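Local coordinates for protein folylpolyglutamate synthase/dihydrofolate synthase (Thermotoga maritima, PDB 1O5Z) that probably adds glutamate to dihydropteroate and to tetrahydrofolate polyglutamates, using ATP and magnesium, in folate biosynthesis, at residues Y79-Y85 and R95-E100. Sequence-based numbering, arbitrary orientation.
Sequences YRVGSYY and RIRLNE
Glu100 OE2 takes two hydroxyl donors from segment 79-85, Ser83 OG at 2.7 Å and Tyr85 OH at 2.6 Å. They reach it from opposite faces of the carboxylate, the serine well above the plane and the tyrosine on the syn side, near the plane of its own ring. Ser83 OG sits between its backbone N and carbonyl carbon (chi1 55°), which turns it to the carboxylate. The second oxygen, Glu100 OE1, offers its syn lone pair to Arg97 NH1 in a salt bridge of 2.9 Å. From there the Arg97 guanidinium lies over one face of the Tyr85 ring, planes 29° apart, an off-centre cation-pi stack with Arg97 CZ 4.0 Å from the centroid of the Tyr85 ring. Replacing Arg97 by an alanine would probably leave Glu100 OE1 without its charged mate and take the stacked cation from the Tyr85 ring. Glu94 O holds Arg97 NE, while Asn68 of helix 63-77 bonds Tyr85 OH; a water joins Val81 O, Ser83 OG and Glu100 N.

Beneath this cluster, Ser83 and Arg97 form an antiparallel hydrogen-bonded pair. At one end Tyr85 N binds Arg95 O; at the other Asn99 closes the ladder with side chain and backbone, its side-chain OD1 receiving Val81 N at 2.8 Å in a nearly straight bond while its backbone N returns one to Val81 O. On the other face, Ile96 CG1 meets the edge of the Tyr84 ring at CD1, 4.1 Å away. The hairpin carries the parallel core of the Mur ligase middle domain, a P-loop NTPase-type fold, into an antiparallel edge: strand 81-84 pairs with parallel strand 151-155 on one side and antiparallel strand 96-98 on the other.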
loop_
_atom_site.group_PDB
_atom_site.type_symbol
_atom_site.label_atom_id
_atom_site.label_comp_id
_atom_site.label_asym_id
_atom_site.label_seq_id
_atom_site.Cartn_x
_atom_site.Cartn_y
_atom_site.Cartn_z
ATOM N N TYR A 79 19.062 -10.213 2.956
ATOM C CA TYR A 79 19.092 -9.151 3.975
ATOM C C TYR A 79 18.000 -9.349 5.039
ATOM O O TYR A 79 16.885 -9.818 4.750
ATOM C CB TYR A 79 18.914 -7.736 3.349
ATOM C CG TYR A 79 20.040 -7.297 2.438
ATOM C CD1 TYR A 79 19.926 -7.450 1.083
ATOM C CD2 TYR A 79 21.215 -6.737 2.934
ATOM C CE1 TYR A 79 20.913 -7.057 0.218
ATOM C CE2 TYR A 79 22.253 -6.357 2.063
ATOM C CZ TYR A 79 22.065 -6.528 0.693
ATOM O OH TYR A 79 22.993 -6.172 -0.249
ATOM N N ARG A 80 18.308 -8.917 6.257
ATOM C CA ARG A 80 17.300 -8.829 7.280
ATOM C C ARG A 80 16.606 -7.485 7.073
ATOM O O ARG A 80 17.221 -6.418 7.303
ATOM C CB ARG A 80 17.918 -8.935 8.661
ATOM C CG ARG A 80 16.921 -9.100 9.778
ATOM C CD ARG A 80 17.542 -9.508 11.111
ATOM N NE ARG A 80 16.830 -10.708 11.534
ATOM C CZ ARG A 80 16.120 -10.860 12.639
ATOM N NH1 ARG A 80 16.056 -9.939 13.563
ATOM N NH2 ARG A 80 15.493 -11.990 12.833
ATOM N N VAL A 81 15.330 -7.542 6.682
ATOM C CA VAL A 81 14.605 -6.380 6.226
ATOM C C VAL A 81 13.414 -6.056 7.119
ATOM O O VAL A 81 12.577 -6.905 7.348
ATOM C CB VAL A 81 14.098 -6.610 4.771
ATOM C CG1 VAL A 81 13.289 -5.431 4.212
ATOM C CG2 VAL A 81 15.275 -6.911 3.869
ATOM N N GLY A 82 13.332 -4.817 7.604
ATOM C CA GLY A 82 12.094 -4.303 8.171
ATOM C C GLY A 82 11.371 -3.556 7.067
ATOM O O GLY A 82 11.982 -2.921 6.232
ATOM N N SER A 83 10.062 -3.665 7.014
ATOM C CA SER A 83 9.293 -2.937 6.036
ATOM C C SER A 83 8.053 -2.378 6.724
ATOM O O SER A 83 7.466 -2.980 7.623
ATOM C CB SER A 83 8.950 -3.818 4.811
ATOM O OG SER A 83 8.281 -5.012 5.179
ATOM N N TYR A 84 7.726 -1.163 6.300
ATOM C CA TYR A 84 6.737 -0.303 6.957
ATOM C C TYR A 84 5.698 0.179 5.950
ATOM O O TYR A 84 6.066 0.832 4.998
ATOM C CB TYR A 84 7.412 0.882 7.648
ATOM C CG TYR A 84 6.430 1.672 8.416
ATOM C CD1 TYR A 84 5.631 1.073 9.370
ATOM C CD2 TYR A 84 6.244 3.013 8.165
ATOM C CE1 TYR A 84 4.692 1.807 10.085
ATOM C CE2 TYR A 84 5.302 3.749 8.856
ATOM C CZ TYR A 84 4.535 3.149 9.814
ATOM O OH TYR A 84 3.584 3.901 10.482
ATOM N N TYR A 85 4.433 -0.204 6.171
ATOM C CA TYR A 85 3.352 0.168 5.280
ATOM C C TYR A 85 2.236 0.879 6.011
ATOM O O TYR A 85 2.154 0.842 7.225
ATOM C CB TYR A 85 2.782 -1.053 4.574
ATOM C CG TYR A 85 3.815 -1.925 3.884
ATOM C CD1 TYR A 85 4.563 -2.849 4.601
ATOM C CD2 TYR A 85 4.028 -1.844 2.510
ATOM C CE1 TYR A 85 5.478 -3.680 3.952
ATOM C CE2 TYR A 85 4.963 -2.661 1.873
ATOM C CZ TYR A 85 5.678 -3.566 2.596
ATOM O OH TYR A 85 6.598 -4.366 1.971
ATOM N N ARG A 95 1.239 -3.560 8.658
ATOM C CA ARG A 95 1.954 -2.288 8.630
ATOM C C ARG A 95 3.412 -2.452 8.956
ATOM O O ARG A 95 4.195 -1.646 8.555
ATOM C CB ARG A 95 1.328 -1.271 9.619
ATOM C CG ARG A 95 -0.053 -0.809 9.269
ATOM C CD ARG A 95 -0.742 -0.114 10.367
ATOM N NE ARG A 95 -2.080 0.284 9.968
ATOM C CZ ARG A 95 -2.417 1.497 9.512
ATOM N NH1 ARG A 95 -3.684 1.722 9.168
ATOM N NH2 ARG A 95 -1.521 2.497 9.430
ATOM N N ILE A 96 3.756 -3.493 9.719
ATOM C CA ILE A 96 5.136 -3.694 10.221
ATOM C C ILE A 96 5.563 -5.144 10.026
ATOM O O ILE A 96 4.932 -6.055 10.519
ATOM C CB ILE A 96 5.211 -3.335 11.711
ATOM C CG1 ILE A 96 4.616 -1.939 11.957
ATOM C CG2 ILE A 96 6.620 -3.371 12.191
ATOM C CD1 ILE A 96 4.562 -1.582 13.411
ATOM N N ARG A 97 6.660 -5.327 9.305
ATOM C CA ARG A 97 7.089 -6.629 8.879
ATOM C C ARG A 97 8.569 -6.799 9.074
ATOM O O ARG A 97 9.322 -5.841 9.062
ATOM C CB ARG A 97 6.733 -6.841 7.421
ATOM C CG ARG A 97 5.396 -6.394 7.111
ATOM C CD ARG A 97 4.919 -6.858 5.762
ATOM N NE ARG A 97 3.674 -6.180 5.433
ATOM C CZ ARG A 97 3.089 -6.209 4.261
ATOM N NH1 ARG A 97 3.600 -6.924 3.257
ATOM N NH2 ARG A 97 1.946 -5.556 4.107
ATOM N N LEU A 98 8.933 -8.042 9.332
ATOM C CA LEU A 98 10.303 -8.512 9.393
ATOM C C LEU A 98 10.387 -9.624 8.349
ATOM O O LEU A 98 9.681 -10.640 8.431
ATOM C CB LEU A 98 10.627 -9.080 10.766
ATOM C CG LEU A 98 12.020 -9.652 11.013
ATOM C CD1 LEU A 98 13.100 -8.614 10.810
ATOM C CD2 LEU A 98 12.019 -10.190 12.441
ATOM N N ASN A 99 11.207 -9.362 7.345
ATOM C CA ASN A 99 11.425 -10.281 6.279
ATOM C C ASN A 99 10.079 -10.616 5.684
ATOM O O ASN A 99 9.811 -11.730 5.314
ATOM C CB ASN A 99 12.193 -11.489 6.795
ATOM C CG ASN A 99 13.596 -11.102 7.307
ATOM O OD1 ASN A 99 14.151 -10.128 6.838
ATOM N ND2 ASN A 99 14.176 -11.901 8.211
ATOM N N GLU A 100 9.237 -9.594 5.620
ATOM C CA GLU A 100 7.923 -9.664 5.002
ATOM C C GLU A 100 6.931 -10.574 5.732
ATOM O O GLU A 100 5.916 -10.957 5.194
ATOM C CB GLU A 100 8.084 -9.959 3.507
ATOM C CG GLU A 100 8.468 -8.701 2.712
ATOM C CD GLU A 100 7.401 -7.647 2.766
ATOM O OE1 GLU A 100 6.191 -7.999 2.630
ATOM O OE2 GLU A 100 7.742 -6.468 2.916
HETATM O O HOH W 1 17.060 -12.363 8.837
HETATM O O HOH W 2 10.195 -6.881 5.821
HETATM O O HOH W 3 1.359 2.343 9.394
#